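PDB 2EF5: arginase from Thermus thermophilus, which probably catalyses the manganese-dependent hydrolysis of L-arginine to L-ornithine and urea, the arginase step of the urea cycle. Local coordinates for residues Glu1-Val6 and Glu33-Leu38; Arg27-Leu32 and Glu269-Ala274. One frame throughout, in Å; residues are numbered along the deposited sequence.

Contact 1: residues Glu1-Val6 and Glu33-Leu38; sequences ERVAVV and EQLEDL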
ATOM      1  N   GLU A   1      15.934 -45.007 -15.233  1.00 41.91           N
ATOM      2  CA  GLU A   1      16.189 -45.882 -16.413  1.00 41.48           C
ATOM      3  C   GLU A   1      14.908 -46.412 -17.049  1.00 38.92           C
ATOM      4  O   GLU A   1      14.849 -46.601 -18.261  1.00 38.65           O
ATOM      5  CB  GLU A   1      17.076 -47.067 -16.013  1.00 44.86           C
ATOM      6  CG  GLU A   1      16.701 -47.722 -14.688  1.00 48.79           C
ATOM      7  CD  GLU A   1      17.207 -49.151 -14.571  1.00 51.53           C
ATOM      8  OE1 GLU A   1      18.399 -49.385 -14.869  1.00 51.49           O
ATOM      9  OE2 GLU A   1      16.413 -50.037 -14.173  1.00 52.75           O
ATOM     10  N   ARG A   2      13.884 -46.643 -16.233  1.00 36.48           N
ATOM     11  CA  ARG A   2      12.619 -47.179 -16.722  1.00 34.79           C
ATOM     12  C   ARG A   2      11.467 -46.183 -16.733  1.00 32.18           C
ATOM     13  O   ARG A   2      11.263 -45.430 -15.780  1.00 30.67           O
ATOM     14  CB  ARG A   2      12.212 -48.397 -15.890  1.00 36.42           C
ATOM     15  CG  ARG A   2      13.125 -49.609 -16.037  1.00 41.81           C
ATOM     16  CD  ARG A   2      12.807 -50.645 -14.963  1.00 43.00           C
ATOM     17  NE  ARG A   2      13.104 -50.127 -13.627  1.00 47.34           N
ATOM     18  CZ  ARG A   2      12.713 -50.692 -12.486  1.00 47.46           C
ATOM     19  NH1 ARG A   2      12.000 -51.811 -12.503  1.00 47.89           N
ATOM     20  NH2 ARG A   2      13.033 -50.133 -11.327  1.00 46.60           N
ATOM     21  N   VAL A   3      10.705 -46.205 -17.820  1.00 29.58           N
ATOM     22  CA  VAL A   3       9.553 -45.328 -17.984  1.00 27.55           C
ATOM     23  C   VAL A   3       8.340 -46.125 -18.448  1.00 25.66           C
ATOM     24  O   VAL A   3       8.440 -46.975 -19.335  1.00 25.60           O
ATOM     25  CB  VAL A   3       9.831 -44.215 -19.028  1.00 27.87           C
ATOM     26  CG1 VAL A   3       8.546 -43.463 -19.350  1.00 28.85           C
ATOM     27  CG2 VAL A   3      10.875 -43.258 -18.498  1.00 27.41           C
ATOM     28  N   ALA A   4       7.195 -45.850 -17.836  1.00 24.58           N
ATOM     29  CA  ALA A   4       5.955 -46.511 -18.207  1.00 23.38           C
ATOM     30  C   ALA A   4       4.976 -45.433 -18.666  1.00 21.92           C
ATOM     31  O   ALA A   4       4.757 -44.446 -17.966  1.00 20.61           O
ATOM     32  CB  ALA A   4       5.375 -47.277 -17.021  1.00 23.72           C
ATOM     33  N   VAL A   5       4.407 -45.628 -19.849  1.00 21.15           N
ATOM     34  CA  VAL A   5       3.447 -44.685 -20.415  1.00 22.35           C
ATOM     35  C   VAL A   5       2.051 -45.293 -20.440  1.00 22.85           C
ATOM     36  O   VAL A   5       1.853 -46.395 -20.952  1.00 24.67           O
ATOM     37  CB  VAL A   5       3.818 -44.317 -21.866  1.00 22.36           C
ATOM     38  CG1 VAL A   5       2.750 -43.423 -22.468  1.00 23.15           C
ATOM     39  CG2 VAL A   5       5.175 -43.627 -21.901  1.00 23.07           C
ATOM     40  N   VAL A   6       1.084 -44.577 -19.883  1.00 22.87           N
ATOM     41  CA  VAL A   6      -0.293 -45.055 -19.884  1.00 23.71           C
ATOM     42  C   VAL A   6      -1.220 -43.924 -20.309  1.00 23.67           C
ATOM     43  O   VAL A   6      -1.044 -42.775 -19.898  1.00 23.54           O
ATOM     44  CB  VAL A   6      -0.717 -45.574 -18.499  1.00 23.52           C
ATOM     45  CG1 VAL A   6      -0.617 -44.468 -17.471  1.00 26.73           C
ATOM     46  CG2 VAL A   6      -2.135 -46.102 -18.565  1.00 25.78           C
ATOM     47  N   GLU A  33       9.389 -43.251 -28.853  1.00 25.58           N
ATOM     48  CA  GLU A  33      10.629 -43.405 -29.599  1.00 26.98           C
ATOM     49  C   GLU A  33      11.679 -42.407 -29.101  1.00 25.78           C
ATOM     50  O   GLU A  33      12.851 -42.750 -28.942  1.00 24.94           O
ATOM     51  CB  GLU A  33      10.382 -43.186 -31.095  1.00 29.49           C
ATOM     52  CG  GLU A  33       9.434 -44.185 -31.762  1.00 32.82           C
ATOM     53  CD  GLU A  33       8.009 -44.160 -31.201  1.00 35.34           C
ATOM     54  OE1 GLU A  33       7.596 -43.140 -30.610  1.00 33.52           O
ATOM     55  OE2 GLU A  33       7.292 -45.169 -31.376  1.00 38.27           O
ATOM     56  N   GLN A  34      11.258 -41.170 -28.839  1.00 23.34           N
ATOM     57  CA  GLN A  34      12.193 -40.151 -28.380  1.00 22.89           C
ATOM     58  C   GLN A  34      12.678 -40.395 -26.958  1.00 23.01           C
ATOM     59  O   GLN A  34      13.798 -40.024 -26.613  1.00 22.47           O
ATOM     60  CB  GLN A  34      11.578 -38.753 -28.518  1.00 22.29           C
ATOM     61  CG  GLN A  34      11.208 -38.404 -29.962  1.00 23.07           C
ATOM     62  CD  GLN A  34      10.755 -36.968 -30.124  1.00 25.25           C
ATOM     63  OE1 GLN A  34      11.560 -36.044 -30.068  1.00 24.18           O
ATOM     64  NE2 GLN A  34       9.459 -36.775 -30.321  1.00 23.36           N
ATOM     65  N   LEU A  35      11.848 -41.014 -26.126  1.00 22.22           N
ATOM     66  CA  LEU A  35      12.270 -41.318 -24.765  1.00 23.21           C
ATOM     67  C   LEU A  35      13.377 -42.372 -24.828  1.00 24.55           C
ATOM     68  O   LEU A  35      14.328 -42.337 -24.040  1.00 23.93           O
ATOM     69  CB  LEU A  35      11.093 -41.830 -23.928  1.00 22.04           C
ATOM     70  CG  LEU A  35      10.179 -40.729 -23.367  1.00 22.57           C
ATOM     71  CD1 LEU A  35       8.977 -41.353 -22.682  1.00 21.63           C
ATOM     72  CD2 LEU A  35      10.952 -39.863 -22.390  1.00 22.02           C
ATOM     73  N   GLU A  36      13.256 -43.301 -25.774  1.00 25.32           N
ATOM     74  CA  GLU A  36      14.264 -44.340 -25.943  1.00 27.84           C
ATOM     75  C   GLU A  36      15.563 -43.722 -26.470  1.00 29.21           C
ATOM     76  O   GLU A  36      16.654 -44.097 -26.031  1.00 30.06           O
ATOM     77  CB  GLU A  36      13.773 -45.430 -26.904  1.00 28.53           C
ATOM     78  CG  GLU A  36      12.520 -46.166 -26.424  1.00 30.09           C
ATOM     79  CD  GLU A  36      12.090 -47.282 -27.366  1.00 31.60           C
ATOM     80  OE1 GLU A  36      12.103 -47.063 -28.599  1.00 30.55           O
ATOM     81  OE2 GLU A  36      11.722 -48.370 -26.873  1.00 31.91           O
ATOM     82  N   ASP A  37      15.456 -42.776 -27.404  1.00 29.53           N
ATOM     83  CA  ASP A  37      16.654 -42.127 -27.945  1.00 29.74           C
ATOM     84  C   ASP A  37      17.399 -41.449 -26.802  1.00 29.38           C
ATOM     85  O   ASP A  37      18.618 -41.271 -26.845  1.00 28.65           O
ATOM     86  CB  ASP A  37      16.293 -41.062 -28.988  1.00 30.34           C
ATOM     87  CG  ASP A  37      15.612 -41.639 -30.200  1.00 31.74           C
ATOM     88  OD1 ASP A  37      15.778 -42.845 -30.460  1.00 31.95           O
ATOM     89  OD2 ASP A  37      14.920 -40.876 -30.906  1.00 36.48           O
ATOM     90  N   LEU A  38      16.646 -41.071 -25.778  1.00 28.76           N
ATOM     91  CA  LEU A  38      17.201 -40.393 -24.620  1.00 28.90           C
ATOM     92  C   LEU A  38      17.892 -41.378 -23.672  1.00 29.15           C
ATOM     93  O   LEU A  38      18.537 -40.975 -22.701  1.00 29.55           O
ATOM     94  CB  LEU A  38      16.081 -39.642 -23.899  1.00 29.41           C
ATOM     95  CG  LEU A  38      16.440 -38.491 -22.963  1.00 31.06           C
ATOM     96  CD1 LEU A  38      17.282 -37.467 -23.702  1.00 31.39           C
ATOM     97  CD2 LEU A  38      15.152 -37.847 -22.453  1.00 30.89           C
TER
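L35 and V3 meet through single methyl groups: CD1 of L35 lies 4.0 Å from CG1 of V3, the nearest approach between helix 31-37 and strand 2-8 in these segments. The two side chains cross at about a right angle, so contact is made at the branch ends and not along their lengths. In V3, CG1 stands anti to the backbone N (chi1 171°), and it is this branch that reaches L35. The same CD1 has V5 CG2 at 4.5 Å, a looser approach, which places the leucine methyl over two residues of the strand that point to one side, while A4 between them points away. Around this small patch the packing is completed by L282 of helix 272-284, I90 of strand 87-93 and V42 of strand 41-47, all touching L35, and V3, V5 and L35 are all buried.

Next to L35 in the helix the packing gives way to exposed E36 and D37, neither of which touches the strand; none of the helix residues besides L35 comes within 4.5 Å of it. The charged start of the 1-6 segment, E1 and R2, likewise lies away from the L35 patch. With 83 Å² buried and only aliphatic carbon atoms meeting, the contact implies cohesion by dispersion and exclusion of water, with no hydrogen bond between the two segments to set their orientation.

Contact 2: residues Arg27-Leu32 and Glu269-Ala274; sequences RYARLL and ERNRTA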
ATOM      1  N   ARG A  27       1.127 -40.070 -28.611  1.00 19.40           N
ATOM      2  CA  ARG A  27       1.887 -41.232 -29.057  1.00 20.81           C
ATOM      3  C   ARG A  27       2.360 -40.976 -30.484  1.00 21.76           C
ATOM      4  O   ARG A  27       3.501 -41.274 -30.816  1.00 21.69           O
ATOM      5  CB  ARG A  27       1.037 -42.507 -29.017  1.00 19.72           C
ATOM      6  CG  ARG A  27       0.726 -43.011 -27.621  1.00 21.99           C
ATOM      7  CD  ARG A  27      -0.070 -44.317 -27.674  1.00 23.30           C
ATOM      8  NE  ARG A  27      -0.156 -44.975 -26.369  1.00 22.44           N
ATOM      9  CZ  ARG A  27      -1.180 -44.859 -25.525  1.00 25.87           C
ATOM     10  NH1 ARG A  27      -2.231 -44.105 -25.837  1.00 24.01           N
ATOM     11  NH2 ARG A  27      -1.152 -45.504 -24.361  1.00 25.18           N
ATOM     12  N   TYR A  28       1.484 -40.422 -31.321  1.00 21.76           N
ATOM     13  CA  TYR A  28       1.854 -40.128 -32.698  1.00 23.41           C
ATOM     14  C   TYR A  28       2.980 -39.103 -32.782  1.00 22.86           C
ATOM     15  O   TYR A  28       3.679 -39.045 -33.782  1.00 20.27           O
ATOM     16  CB  TYR A  28       0.639 -39.655 -33.503  1.00 27.48           C
ATOM     17  CG  TYR A  28      -0.141 -40.804 -34.101  1.00 33.09           C
ATOM     18  CD1 TYR A  28       0.461 -41.671 -35.014  1.00 36.38           C
ATOM     19  CD2 TYR A  28      -1.466 -41.048 -33.735  1.00 34.19           C
ATOM     20  CE1 TYR A  28      -0.235 -42.759 -35.548  1.00 37.45           C
ATOM     21  CE2 TYR A  28      -2.172 -42.134 -34.259  1.00 33.71           C
ATOM     22  CZ  TYR A  28      -1.547 -42.983 -35.164  1.00 37.48           C
ATOM     23  OH  TYR A  28      -2.208 -44.072 -35.688  1.00 40.54           O
ATOM     24  N   ALA A  29       3.154 -38.303 -31.735  1.00 22.44           N
ATOM     25  CA  ALA A  29       4.236 -37.320 -31.713  1.00 22.72           C
ATOM     26  C   ALA A  29       5.556 -38.024 -31.330  1.00 22.91           C
ATOM     27  O   ALA A  29       6.562 -37.378 -31.036  1.00 22.79           O
ATOM     28  CB  ALA A  29       3.919 -36.211 -30.728  1.00 21.44           C
ATOM     29  N   ARG A  30       5.526 -39.355 -31.330  1.00 22.57           N
ATOM     30  CA  ARG A  30       6.690 -40.189 -31.021  1.00 23.03           C
ATOM     31  C   ARG A  30       7.300 -39.974 -29.634  1.00 22.47           C
ATOM     32  O   ARG A  30       8.516 -39.960 -29.472  1.00 21.60           O
ATOM     33  CB  ARG A  30       7.763 -39.994 -32.100  1.00 25.03           C
ATOM     34  CG  ARG A  30       7.233 -40.209 -33.513  1.00 29.17           C
ATOM     35  CD  ARG A  30       8.313 -40.045 -34.565  1.00 33.88           C
ATOM     36  NE  ARG A  30       9.346 -41.071 -34.446  1.00 37.77           N
ATOM     37  CZ  ARG A  30      10.578 -40.855 -33.992  1.00 38.35           C
ATOM     38  NH1 ARG A  30      10.948 -39.636 -33.610  1.00 38.94           N
ATOM     39  NH2 ARG A  30      11.438 -41.864 -33.908  1.00 38.48           N
ATOM     40  N   LEU A  31       6.449 -39.809 -28.632  1.00 22.08           N
ATOM     41  CA  LEU A  31       6.918 -39.618 -27.268  1.00 22.61           C
ATOM     42  C   LEU A  31       7.808 -40.790 -26.867  1.00 23.77           C
ATOM     43  O   LEU A  31       8.884 -40.627 -26.299  1.00 23.40           O
ATOM     44  CB  LEU A  31       5.723 -39.554 -26.310  1.00 23.15           C
ATOM     45  CG  LEU A  31       6.026 -39.822 -24.829  1.00 23.64           C
ATOM     46  CD1 LEU A  31       6.891 -38.701 -24.272  1.00 22.00           C
ATOM     47  CD2 LEU A  31       4.717 -39.946 -24.051  1.00 24.16           C
ATOM     48  N   LEU A  32       7.331 -41.979 -27.185  1.00 25.54           N
ATOM     49  CA  LEU A  32       8.008 -43.215 -26.853  1.00 27.11           C
ATOM     50  C   LEU A  32       9.360 -43.408 -27.540  1.00 26.05           C
ATOM     51  O   LEU A  32      10.359 -43.701 -26.888  1.00 23.04           O
ATOM     52  CB  LEU A  32       7.067 -44.359 -27.183  1.00 30.12           C
ATOM     53  CG  LEU A  32       7.121 -45.539 -26.230  1.00 34.41           C
ATOM     54  CD1 LEU A  32       5.732 -46.150 -26.118  1.00 34.81           C
ATOM     55  CD2 LEU A  32       8.156 -46.544 -26.724  1.00 36.75           C
ATOM     56  N   GLU A 269      -3.276 -27.827 -34.709  1.00 24.02           N
ATOM     57  CA  GLU A 269      -2.778 -27.571 -36.049  1.00 24.80           C
ATOM     58  C   GLU A 269      -1.550 -28.448 -36.289  1.00 24.04           C
ATOM     59  O   GLU A 269      -0.488 -28.246 -35.687  1.00 23.12           O
ATOM     60  CB  GLU A 269      -2.417 -26.090 -36.200  1.00 26.29           C
ATOM     61  CG  GLU A 269      -3.504 -25.165 -35.659  1.00 32.39           C
ATOM     62  CD  GLU A 269      -3.235 -23.698 -35.927  1.00 34.55           C
ATOM     63  OE1 GLU A 269      -2.063 -23.279 -35.834  1.00 36.58           O
ATOM     64  OE2 GLU A 269      -4.202 -22.957 -36.211  1.00 37.81           O
ATOM     65  N   ARG A 270      -1.706 -29.442 -37.152  1.00 22.59           N
ATOM     66  CA  ARG A 270      -0.605 -30.339 -37.483  1.00 23.01           C
ATOM     67  C   ARG A 270      -0.017 -31.014 -36.245  1.00 20.86           C
ATOM     68  O   ARG A 270       1.189 -31.263 -36.175  1.00 20.79           O
ATOM     69  CB  ARG A 270       0.498 -29.562 -38.195  1.00 26.39           C
ATOM     70  CG  ARG A 270       0.024 -28.752 -39.379  1.00 33.80           C
ATOM     71  CD  ARG A 270      -0.316 -29.643 -40.549  1.00 38.60           C
ATOM     72  NE  ARG A 270      -0.461 -28.873 -41.779  1.00 44.37           N
ATOM     73  CZ  ARG A 270      -0.588 -29.416 -42.984  1.00 44.55           C
ATOM     74  NH1 ARG A 270      -0.590 -30.737 -43.117  1.00 44.36           N
ATOM     75  NH2 ARG A 270      -0.706 -28.638 -44.052  1.00 46.93           N
ATOM     76  N   ASN A 271      -0.865 -31.289 -35.261  1.00 18.18           N
ATOM     77  CA  ASN A 271      -0.424 -31.961 -34.044  1.00 19.49           C
ATOM     78  C   ASN A 271       0.698 -31.228 -33.308  1.00 18.67           C
ATOM     79  O   ASN A 271       1.391 -31.834 -32.498  1.00 17.14           O
ATOM     80  CB  ASN A 271       0.056 -33.379 -34.402  1.00 19.13           C
ATOM     81  CG  ASN A 271      -0.084 -34.349 -33.250  1.00 20.06           C
ATOM     82  OD1 ASN A 271      -1.072 -34.309 -32.524  1.00 18.52           O
ATOM     83  ND2 ASN A 271       0.895 -35.242 -33.089  1.00 20.28           N
ATOM     84  N   ARG A 272       0.873 -29.934 -33.565  1.00 18.51           N
ATOM     85  CA  ARG A 272       1.970 -29.207 -32.929  1.00 20.32           C
ATOM     86  C   ARG A 272       1.876 -29.067 -31.421  1.00 18.48           C
ATOM     87  O   ARG A 272       2.898 -28.912 -30.746  1.00 19.21           O
ATOM     88  CB  ARG A 272       2.160 -27.831 -33.577  1.00 22.44           C
ATOM     89  CG  ARG A 272       1.050 -26.831 -33.339  1.00 26.55           C
ATOM     90  CD  ARG A 272       1.337 -25.574 -34.161  1.00 33.78           C
ATOM     91  NE  ARG A 272       0.493 -24.443 -33.788  1.00 37.35           N
ATOM     92  CZ  ARG A 272       0.584 -23.235 -34.332  1.00 38.51           C
ATOM     93  NH1 ARG A 272       1.483 -22.999 -35.277  1.00 40.60           N
ATOM     94  NH2 ARG A 272      -0.224 -22.265 -33.931  1.00 36.69           N
ATOM     95  N   THR A 273       0.665 -29.134 -30.882  1.00 17.03           N
ATOM     96  CA  THR A 273       0.502 -29.023 -29.442  1.00 17.28           C
ATOM     97  C   THR A 273       1.005 -30.300 -28.785  1.00 17.53           C
ATOM     98  O   THR A 273       1.691 -30.263 -27.761  1.00 16.52           O
ATOM     99  CB  THR A 273      -0.965 -28.783 -29.064  1.00 15.37           C
ATOM    100  OG1 THR A 273      -1.408 -27.563 -29.669  1.00 18.30           O
ATOM    101  CG2 THR A 273      -1.113 -28.671 -27.545  1.00 16.28           C
ATOM    102  N   ALA A 274       0.676 -31.434 -29.385  1.00 17.85           N
ATOM    103  CA  ALA A 274       1.129 -32.715 -28.852  1.00 18.13           C
ATOM    104  C   ALA A 274       2.657 -32.786 -28.971  1.00 17.53           C
ATOM    105  O   ALA A 274       3.336 -33.274 -28.063  1.00 17.25           O
ATOM    106  CB  ALA A 274       0.488 -33.866 -29.626  1.00 16.29           C
TER
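A29 and N271 meet where helix 22-28 has just ended and helix 272-284 is about to begin. The asparagine can be followed outward. Its CB points toward the 27-32 segment, and chi1 of -153° carries CG anti to the backbone N, which extends the amide across the gap. CG then divides. OD1 stays 5.6 Å from A29 CB, whereas ND2 comes to 4.0 Å from both CB and the backbone N of A29 and lies 4.4 Å from Y28 CB. These are packing distances; ND2 gives a hydrogen bond to the carbonyl oxygen of A25, one turn back in helix 22-28.

A29 CB also sits 4.0 Å from A274 O, and the two alanine methyl groups, CB to CB, are 4.3 Å apart. This accords with the nearest pair of CA atoms, those of A29 and A274, 6.2 Å apart. E269-R272 forms a type I' beta turn, closed by R272 N to E269 O at 3.0 Å, and N271 occupies the N-cap position without a side-chain capping bond. The arrangement is a packing of helix ends on one side of the parallel sheet in the alpha/beta arginase fold, away from the two manganese ions.

Helix 31-37 is shared by contact 1 and contact 2, whose centres are about 15 Å apart. Two approaches join them directly: Q34 NE2 of the first lies 3.0 Å from A29 O of the second, a weak hydrogen bond, and V5 CG2 is 4.3 Å from L31 CD2. Helix 272-284, whose first turn belongs to contact 2, continues past both: V278 touches A29, L31 and Q34, and L282 touches L35. Neither contact belongs to the two-manganese site of H96, D118, H120, D122, D217 and D219. Of the two contacts, contact 2 is nearer the bound lysine, which lies about 5 Å from the Y28 side chain, against about 13 Å from that of V5 in contact 1.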